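Local coordinates for protein 1,3-alpha-isomaltosidase (Kribbella flavida DSM 17836, PDB 5X3I) that hydrolyses the alpha-1,3-glucosidic linkages of the cyclic tetrasaccharide cyclobis-(1-6)-alpha-nigerosyl inside the cell, releasing isomaltose, at residues A[148-160]-A[264-276]. The protein carries 1 engineered substitution. Residues are numbered along the deposited sequence; the frame is centred on the assembly and turned at random.
With SO4 (sulfate ion), chain C.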
ATOM      1  N   GLY A 148     -12.766  33.570  -8.353  1.00 39.57           N
ATOM      2  CA  GLY A 148     -11.759  33.470  -7.306  1.00 33.35           C
ATOM      3  C   GLY A 148     -10.406  34.034  -7.682  1.00 31.07           C
ATOM      4  O   GLY A 148     -10.160  34.343  -8.841  1.00 30.85           O
ATOM      5  N   VAL A 149      -9.529  34.175  -6.691  1.00 37.36           N
ATOM      6  CA  VAL A 149      -8.144  34.576  -6.936  1.00 39.40           C
ATOM      7  C   VAL A 149      -7.280  33.362  -7.260  1.00 37.59           C
ATOM      8  O   VAL A 149      -6.122  33.497  -7.642  1.00 36.63           O
ATOM      9  CB  VAL A 149      -7.517  35.306  -5.726  1.00 41.40           C
ATOM     10  CG1 VAL A 149      -8.418  36.422  -5.238  1.00 42.41           C
ATOM     11  CG2 VAL A 149      -7.197  34.322  -4.603  1.00 38.85           C
ATOM     12  N   GLY A 150      -7.857  32.175  -7.096  1.00 40.07           N
ATOM     13  CA  GLY A 150      -7.128  30.935  -7.288  1.00 34.50           C
ATOM     14  C   GLY A 150      -6.840  30.601  -8.734  1.00 34.91           C
ATOM     15  O   GLY A 150      -7.563  31.020  -9.636  1.00 35.32           O
ATOM     16  N   GLU A 151      -5.785  29.823  -8.949  1.00 31.77           N
ATOM     17  CA  GLU A 151      -5.382  29.419 -10.287  1.00 31.51           C
ATOM     18  C   GLU A 151      -5.085  27.931 -10.377  1.00 31.43           C
ATOM     19  O   GLU A 151      -4.542  27.327  -9.452  1.00 28.25           O
ATOM     20  CB  GLU A 151      -4.140  30.185 -10.737  1.00 32.97           C
ATOM     21  CG  GLU A 151      -4.215  31.682 -10.580  1.00 41.22           C
ATOM     22  CD  GLU A 151      -2.862  32.334 -10.750  1.00 51.63           C
ATOM     23  OE1 GLU A 151      -1.979  31.712 -11.378  1.00 44.25           O
ATOM     24  OE2 GLU A 151      -2.676  33.462 -10.246  1.00 61.69           O
ATOM     25  N   VAL A 152      -5.448  27.349 -11.505  1.00 28.62           N
ATOM     26  CA  VAL A 152      -4.937  26.053 -11.880  1.00 29.25           C
ATOM     27  C   VAL A 152      -3.860  26.313 -12.914  1.00 29.68           C
ATOM     28  O   VAL A 152      -4.141  26.839 -13.988  1.00 32.40           O
ATOM     29  CB  VAL A 152      -6.028  25.140 -12.435  1.00 27.90           C
ATOM     30  CG1 VAL A 152      -5.411  23.887 -13.030  1.00 28.34           C
ATOM     31  CG2 VAL A 152      -7.018  24.796 -11.342  1.00 22.96           C
ATOM     32  N   ARG A 153      -2.622  25.990 -12.568  1.00 27.72           N
ATOM     33  CA  ARG A 153      -1.484  26.302 -13.420  1.00 27.73           C
ATOM     34  C   ARG A 153      -0.923  25.066 -14.091  1.00 32.18           C
ATOM     35  O   ARG A 153      -0.700  24.053 -13.434  1.00 31.02           O
ATOM     36  CB  ARG A 153      -0.377  26.968 -12.612  1.00 30.23           C
ATOM     37  CG  ARG A 153      -0.804  28.187 -11.841  1.00 34.00           C
ATOM     38  CD  ARG A 153       0.301  28.640 -10.910  1.00 37.34           C
ATOM     39  NE  ARG A 153      -0.067  29.853 -10.188  1.00 42.35           N
ATOM     40  CZ  ARG A 153       0.680  30.423  -9.250  1.00 43.64           C
ATOM     41  NH1 ARG A 153       1.843  29.889  -8.915  1.00 42.15           N
ATOM     42  NH2 ARG A 153       0.262  31.528  -8.649  1.00 45.75           N
ATOM     43  N   GLY A 154      -0.682  25.160 -15.394  1.00 30.19           N
ATOM     44  CA  GLY A 154       0.087  24.150 -16.092  1.00 31.12           C
ATOM     45  C   GLY A 154      -0.621  23.209 -17.044  1.00 34.69           C
ATOM     46  O   GLY A 154       0.040  22.471 -17.774  1.00 38.35           O
ATOM     47  N   GLY A 155      -1.947  23.234 -17.068  1.00 29.33           N
ATOM     48  CA  GLY A 155      -2.678  22.328 -17.933  1.00 29.72           C
ATOM     49  C   GLY A 155      -2.946  22.830 -19.342  1.00 33.60           C
ATOM     50  O   GLY A 155      -3.391  22.071 -20.201  1.00 30.35           O
ATOM     51  N   GLY A 156      -2.688  24.110 -19.586  1.00 38.66           N
ATOM     52  CA  GLY A 156      -2.938  24.697 -20.893  1.00 39.40           C
ATOM     53  C   GLY A 156      -4.364  24.518 -21.381  1.00 36.65           C
ATOM     54  O   GLY A 156      -5.312  24.602 -20.604  1.00 37.06           O
ATOM     55  N   GLU A 157      -4.520  24.244 -22.670  1.00 35.97           N
ATOM     56  CA  GLU A 157      -5.848  24.168 -23.269  1.00 40.20           C
ATOM     57  C   GLU A 157      -6.598  22.900 -22.889  1.00 36.84           C
ATOM     58  O   GLU A 157      -7.776  22.759 -23.198  1.00 35.77           O
ATOM     59  CB  GLU A 157      -5.754  24.269 -24.791  1.00 49.22           C
ATOM     60  CG  GLU A 157      -5.278  25.627 -25.287  1.00 60.31           C
ATOM     61  CD  GLU A 157      -5.356  25.758 -26.795  1.00 72.24           C
ATOM     62  OE1 GLU A 157      -4.335  26.121 -27.413  1.00 78.14           O
ATOM     63  OE2 GLU A 157      -6.442  25.505 -27.360  1.00 76.72           O
ATOM     64  N   ARG A 158      -5.916  21.977 -22.221  1.00 37.54           N
ATOM     65  CA  ARG A 158      -6.560  20.742 -21.800  1.00 34.00           C
ATOM     66  C   ARG A 158      -7.491  20.973 -20.615  1.00 30.95           C
ATOM     67  O   ARG A 158      -8.420  20.206 -20.397  1.00 32.55           O
ATOM     68  CB  ARG A 158      -5.512  19.681 -21.452  1.00 36.35           C
ATOM     69  CG  ARG A 158      -4.791  19.105 -22.662  1.00 32.91           C
ATOM     70  CD  ARG A 158      -3.958  17.889 -22.284  1.00 31.90           C
ATOM     71  NE  ARG A 158      -3.682  17.044 -23.442  1.00 27.71           N
ATOM     72  CZ  ARG A 158      -2.529  17.034 -24.088  1.00 26.25           C
ATOM     73  NH1 ARG A 158      -1.542  17.812 -23.678  1.00 30.67           N
ATOM     74  NH2 ARG A 158      -2.357  16.238 -25.132  1.00 32.34           N
ATOM     75  N   VAL A 159      -7.245  22.038 -19.861  1.00 29.74           N
ATOM     76  CA  VAL A 159      -8.014  22.312 -18.650  1.00 30.98           C
ATOM     77  C   VAL A 159      -9.216  23.228 -18.900  1.00 32.41           C
ATOM     78  O   VAL A 159      -9.083  24.299 -19.482  1.00 31.99           O
ATOM     79  CB  VAL A 159      -7.128  22.948 -17.563  1.00 29.94           C
ATOM     80  CG1 VAL A 159      -7.971  23.420 -16.390  1.00 26.58           C
ATOM     81  CG2 VAL A 159      -6.076  21.961 -17.093  1.00 31.28           C
ATOM     82  N   ARG A 160     -10.385  22.788 -18.449  1.00 33.29           N
ATOM     83  CA  ARG A 160     -11.606  23.576 -18.535  1.00 42.77           C
ATOM     84  C   ARG A 160     -12.426  23.485 -17.254  1.00 37.89           C
ATOM     85  O   ARG A 160     -12.192  22.618 -16.415  1.00 30.09           O
ATOM     86  CB  ARG A 160     -12.453  23.119 -19.721  1.00 44.24           C
ATOM     87  CG  ARG A 160     -11.916  23.557 -21.069  1.00 54.14           C
ATOM     88  CD  ARG A 160     -12.918  23.256 -22.167  1.00 65.32           C
ATOM     89  NE  ARG A 160     -12.852  24.230 -23.250  1.00 73.09           N
ATOM     90  CZ  ARG A 160     -13.734  24.301 -24.241  1.00 78.36           C
ATOM     91  NH1 ARG A 160     -13.600  25.220 -25.187  1.00 82.26           N
ATOM     92  NH2 ARG A 160     -14.751  23.451 -24.283  1.00 75.82           N
ATOM     93  N   ASP A 264      -3.448  26.568   2.505  1.00 26.94           N
ATOM     94  CA  ASP A 264      -3.669  28.006   2.570  1.00 27.95           C
ATOM     95  C   ASP A 264      -3.574  28.719   1.230  1.00 28.56           C
ATOM     96  O   ASP A 264      -4.078  29.825   1.082  1.00 31.01           O
ATOM     97  CB  ASP A 264      -2.673  28.642   3.531  1.00 29.83           C
ATOM     98  CG  ASP A 264      -2.980  28.318   4.967  1.00 36.65           C
ATOM     99  OD1 ASP A 264      -4.138  27.951   5.246  1.00 40.32           O
ATOM    100  OD2 ASP A 264      -2.074  28.434   5.811  1.00 40.50           O
ATOM    101  N   GLU A 265      -2.915  28.104   0.263  1.00 27.68           N
ATOM    102  CA  GLU A 265      -2.707  28.749  -1.019  1.00 28.41           C
ATOM    103  C   GLU A 265      -3.651  28.167  -2.055  1.00 27.95           C
ATOM    104  O   GLU A 265      -3.583  26.982  -2.354  1.00 28.26           O
ATOM    105  CB  GLU A 265      -1.250  28.594  -1.464  1.00 33.32           C
ATOM    106  CG  GLU A 265      -0.900  29.305  -2.755  1.00 38.15           C
ATOM    107  CD  GLU A 265       0.539  29.064  -3.199  1.00 50.53           C
ATOM    108  OE1 GLU A 265       1.223  30.046  -3.558  1.00 57.75           O
ATOM    109  OE2 GLU A 265       0.986  27.896  -3.201  1.00 48.76           O
ATOM    110  N   PRO A 266      -4.538  29.004  -2.613  1.00 28.48           N
ATOM    111  CA  PRO A 266      -5.509  28.520  -3.596  1.00 29.19           C
ATOM    112  C   PRO A 266      -4.885  28.302  -4.973  1.00 28.90           C
ATOM    113  O   PRO A 266      -5.307  28.912  -5.949  1.00 28.14           O
ATOM    114  CB  PRO A 266      -6.551  29.642  -3.635  1.00 27.27           C
ATOM    115  CG  PRO A 266      -5.776  30.866  -3.325  1.00 27.46           C
ATOM    116  CD  PRO A 266      -4.697  30.444  -2.344  1.00 30.65           C
ATOM    117  N   VAL A 267      -3.887  27.430  -5.045  1.00 27.85           N
ATOM    118  CA  VAL A 267      -3.199  27.155  -6.300  1.00 27.02           C
ATOM    119  C   VAL A 267      -3.097  25.657  -6.540  1.00 28.57           C
ATOM    120  O   VAL A 267      -2.727  24.908  -5.637  1.00 30.36           O
ATOM    121  CB  VAL A 267      -1.786  27.772  -6.313  1.00 29.95           C
ATOM    122  CG1 VAL A 267      -1.023  27.356  -7.561  1.00 27.67           C
ATOM    123  CG2 VAL A 267      -1.865  29.283  -6.218  1.00 30.19           C
ATOM    124  N   VAL A 268      -3.445  25.219  -7.743  1.00 28.58           N
ATOM    125  CA  VAL A 268      -3.215  23.841  -8.145  1.00 25.21           C
ATOM    126  C   VAL A 268      -2.173  23.812  -9.257  1.00 27.13           C
ATOM    127  O   VAL A 268      -2.388  24.349 -10.344  1.00 26.36           O
ATOM    128  CB  VAL A 268      -4.498  23.149  -8.616  1.00 24.04           C
ATOM    129  CG1 VAL A 268      -4.177  21.792  -9.190  1.00 24.48           C
ATOM    130  CG2 VAL A 268      -5.479  23.008  -7.463  1.00 23.04           C
ATOM    131  N   ASP A 269      -1.027  23.212  -8.959  1.00 24.70           N
ATOM    132  CA  ASP A 269       0.034  23.062  -9.942  1.00 22.84           C
ATOM    133  C   ASP A 269      -0.103  21.720 -10.637  1.00 22.96           C
ATOM    134  O   ASP A 269      -0.024  20.669 -10.005  1.00 22.36           O
ATOM    135  CB  ASP A 269       1.412  23.187  -9.293  1.00 24.94           C
ATOM    136  CG  ASP A 269       1.730  24.602  -8.857  1.00 34.48           C
ATOM    137  OD1 ASP A 269       1.727  24.862  -7.634  1.00 37.91           O
ATOM    138  OD2 ASP A 269       1.986  25.458  -9.734  1.00 35.11           O
ATOM    139  N   LEU A 270      -0.305  21.765 -11.944  1.00 23.48           N
ATOM    140  CA  LEU A 270      -0.572  20.569 -12.718  1.00 21.98           C
ATOM    141  C   LEU A 270       0.508  20.365 -13.769  1.00 28.19           C
ATOM    142  O   LEU A 270       0.751  21.248 -14.590  1.00 30.48           O
ATOM    143  CB  LEU A 270      -1.949  20.660 -13.371  1.00 24.68           C
ATOM    144  CG  LEU A 270      -2.383  19.511 -14.278  1.00 26.13           C
ATOM    145  CD1 LEU A 270      -2.717  18.283 -13.462  1.00 24.04           C
ATOM    146  CD2 LEU A 270      -3.552  19.916 -15.171  1.00 24.33           C
ATOM    147  N   ALA A 271       1.172  19.212 -13.729  1.00 25.37           N
ATOM    148  CA  ALA A 271       2.191  18.898 -14.721  1.00 19.92           C
ATOM    149  C   ALA A 271       1.575  18.086 -15.844  1.00 21.02           C
ATOM    150  O   ALA A 271       0.797  17.170 -15.604  1.00 24.99           O
ATOM    151  CB  ALA A 271       3.369  18.144 -14.086  1.00 21.55           C
ATOM    152  N   ILE A 272       1.906  18.450 -17.074  1.00 22.87           N
ATOM    153  CA  ILE A 272       1.465  17.712 -18.245  1.00 21.51           C
ATOM    154  C   ILE A 272       2.672  17.089 -18.934  1.00 21.85           C
ATOM    155  O   ILE A 272       3.661  17.767 -19.165  1.00 25.77           O
ATOM    156  CB  ILE A 272       0.723  18.616 -19.242  1.00 26.92           C
ATOM    157  CG1 ILE A 272      -0.503  19.241 -18.577  1.00 24.48           C
ATOM    158  CG2 ILE A 272       0.303  17.826 -20.471  1.00 26.27           C
ATOM    159  CD1 ILE A 272      -1.529  18.236 -18.146  1.00 25.74           C
ATOM    160  N   TYR A 273       2.598  15.801 -19.248  1.00 23.61           N
ATOM    161  CA  TYR A 273       3.702  15.137 -19.938  1.00 24.60           C
ATOM    162  C   TYR A 273       3.226  14.645 -21.289  1.00 23.77           C
ATOM    163  O   TYR A 273       2.146  14.080 -21.393  1.00 26.45           O
ATOM    164  CB  TYR A 273       4.255  13.964 -19.116  1.00 21.41           C
ATOM    165  CG  TYR A 273       4.465  14.270 -17.653  1.00 17.29           C
ATOM    166  CD1 TYR A 273       5.492  15.093 -17.237  1.00 17.82           C
ATOM    167  CD2 TYR A 273       3.638  13.726 -16.690  1.00 18.73           C
ATOM    168  CE1 TYR A 273       5.689  15.365 -15.899  1.00 17.94           C
ATOM    169  CE2 TYR A 273       3.828  13.994 -15.353  1.00 17.51           C
ATOM    170  CZ  TYR A 273       4.853  14.814 -14.966  1.00 17.75           C
ATOM    171  OH  TYR A 273       5.036  15.092 -13.638  1.00 19.68           O
ATOM    172  N   GLU A 274       4.039  14.843 -22.321  1.00 26.14           N
ATOM    173  CA  GLU A 274       3.636  14.451 -23.669  1.00 29.08           C
ATOM    174  C   GLU A 274       4.587  13.427 -24.276  1.00 27.52           C
ATOM    175  O   GLU A 274       5.790  13.506 -24.075  1.00 26.78           O
ATOM    176  CB  GLU A 274       3.551  15.684 -24.566  1.00 29.63           C
ATOM    177  CG  GLU A 274       2.856  16.861 -23.901  1.00 31.72           C
ATOM    178  CD  GLU A 274       1.849  17.532 -24.800  1.00 41.85           C
ATOM    179  OE1 GLU A 274       0.770  17.919 -24.304  1.00 41.39           O
ATOM    180  OE2 GLU A 274       2.140  17.680 -26.005  1.00 57.08           O
ATOM    181  N   GLY A 275       4.038  12.450 -24.990  1.00 26.00           N
ATOM    182  CA  GLY A 275       4.853  11.487 -25.711  1.00 25.12           C
ATOM    183  C   GLY A 275       4.191  10.130 -25.750  1.00 27.64           C
ATOM    184  O   GLY A 275       3.005  10.014 -25.444  1.00 28.70           O
ATOM    185  N   ASP A 276       4.952   9.099 -26.109  1.00 25.40           N
ATOM    186  CA  ASP A 276       4.478   7.730 -25.955  1.00 24.00           C
ATOM    187  C   ASP A 276       4.471   7.421 -24.456  1.00 23.09           C
ATOM    188  O   ASP A 276       5.057   8.176 -23.687  1.00 24.68           O
ATOM    189  CB  ASP A 276       5.339   6.737 -26.757  1.00 26.75           C
ATOM    190  CG  ASP A 276       6.816   6.774 -26.391  1.00 28.43           C
ATOM    191  OD1 ASP A 276       7.193   7.216 -25.290  1.00 30.05           O
ATOM    192  OD2 ASP A 276       7.616   6.329 -27.234  1.00 34.62           O
TER
HETATM  193  S   SO4 C 801      -1.205  27.388 -18.305  1.00 64.10           S
HETATM  194  O1  SO4 C 801      -1.002  25.963 -18.547  1.00 44.91           O
HETATM  195  O2  SO4 C 801      -0.665  27.786 -17.009  1.00 47.31           O
HETATM  196  O3  SO4 C 801      -0.530  28.150 -19.349  1.00 68.46           O
HETATM  197  O4  SO4 C 801      -2.636  27.667 -18.341  1.00 52.71           O
HETATM  198  O   HOH W   1       2.657  21.302 -17.355  1.00 31.59           O
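R153 lays its guanidinium across the side chain of V267, whose CG1 sits 3.6 Å above the guanidinium plane, offset toward its rim. An extended chain from CG to NE carries the group there, with CG anti to the carbonyl carbon (chi1 -54°). On the same face of the sheet E151 holds the guanidinium by a salt bridge, R153 NE to E151 OE1 at 2.9 Å, reached from above the carboxylate plane. An alanine in place of V267 would probably take the CG1 contact from the R153 guanidinium and leave it held mainly by E151, freer to turn. D269 lies alongside R153, its OD2 3.8 Å from R153 CD. The backbones pair in parallel: R153 N donates to V268 O and R153 O accepts from L270 N, both at 2.8 Å. Strand 151-153 forms one edge of a mixed sheet in the galactose mutarotase-like N-terminal domain, with strand 237-241 flanking 267-274 on its other side. V152 and V268 point together to the opposite face, where both rest on F176 of strand 170-179. Past the pairing, amides of the glycine turn grip a sulfate, probably from the crystallisation liquor: G156 N to O1 at 2.7 Å, G154 N to O2 at 3.1 Å. L270 CD2 meets V159 CG2 at 3.8 Å, and water 1 bridges G154 O to I272 N. R158 NH1 meets E274 OE1 at the guanidinium edge, in a salt bridge modelled at a doubtfully short 2.4 Å.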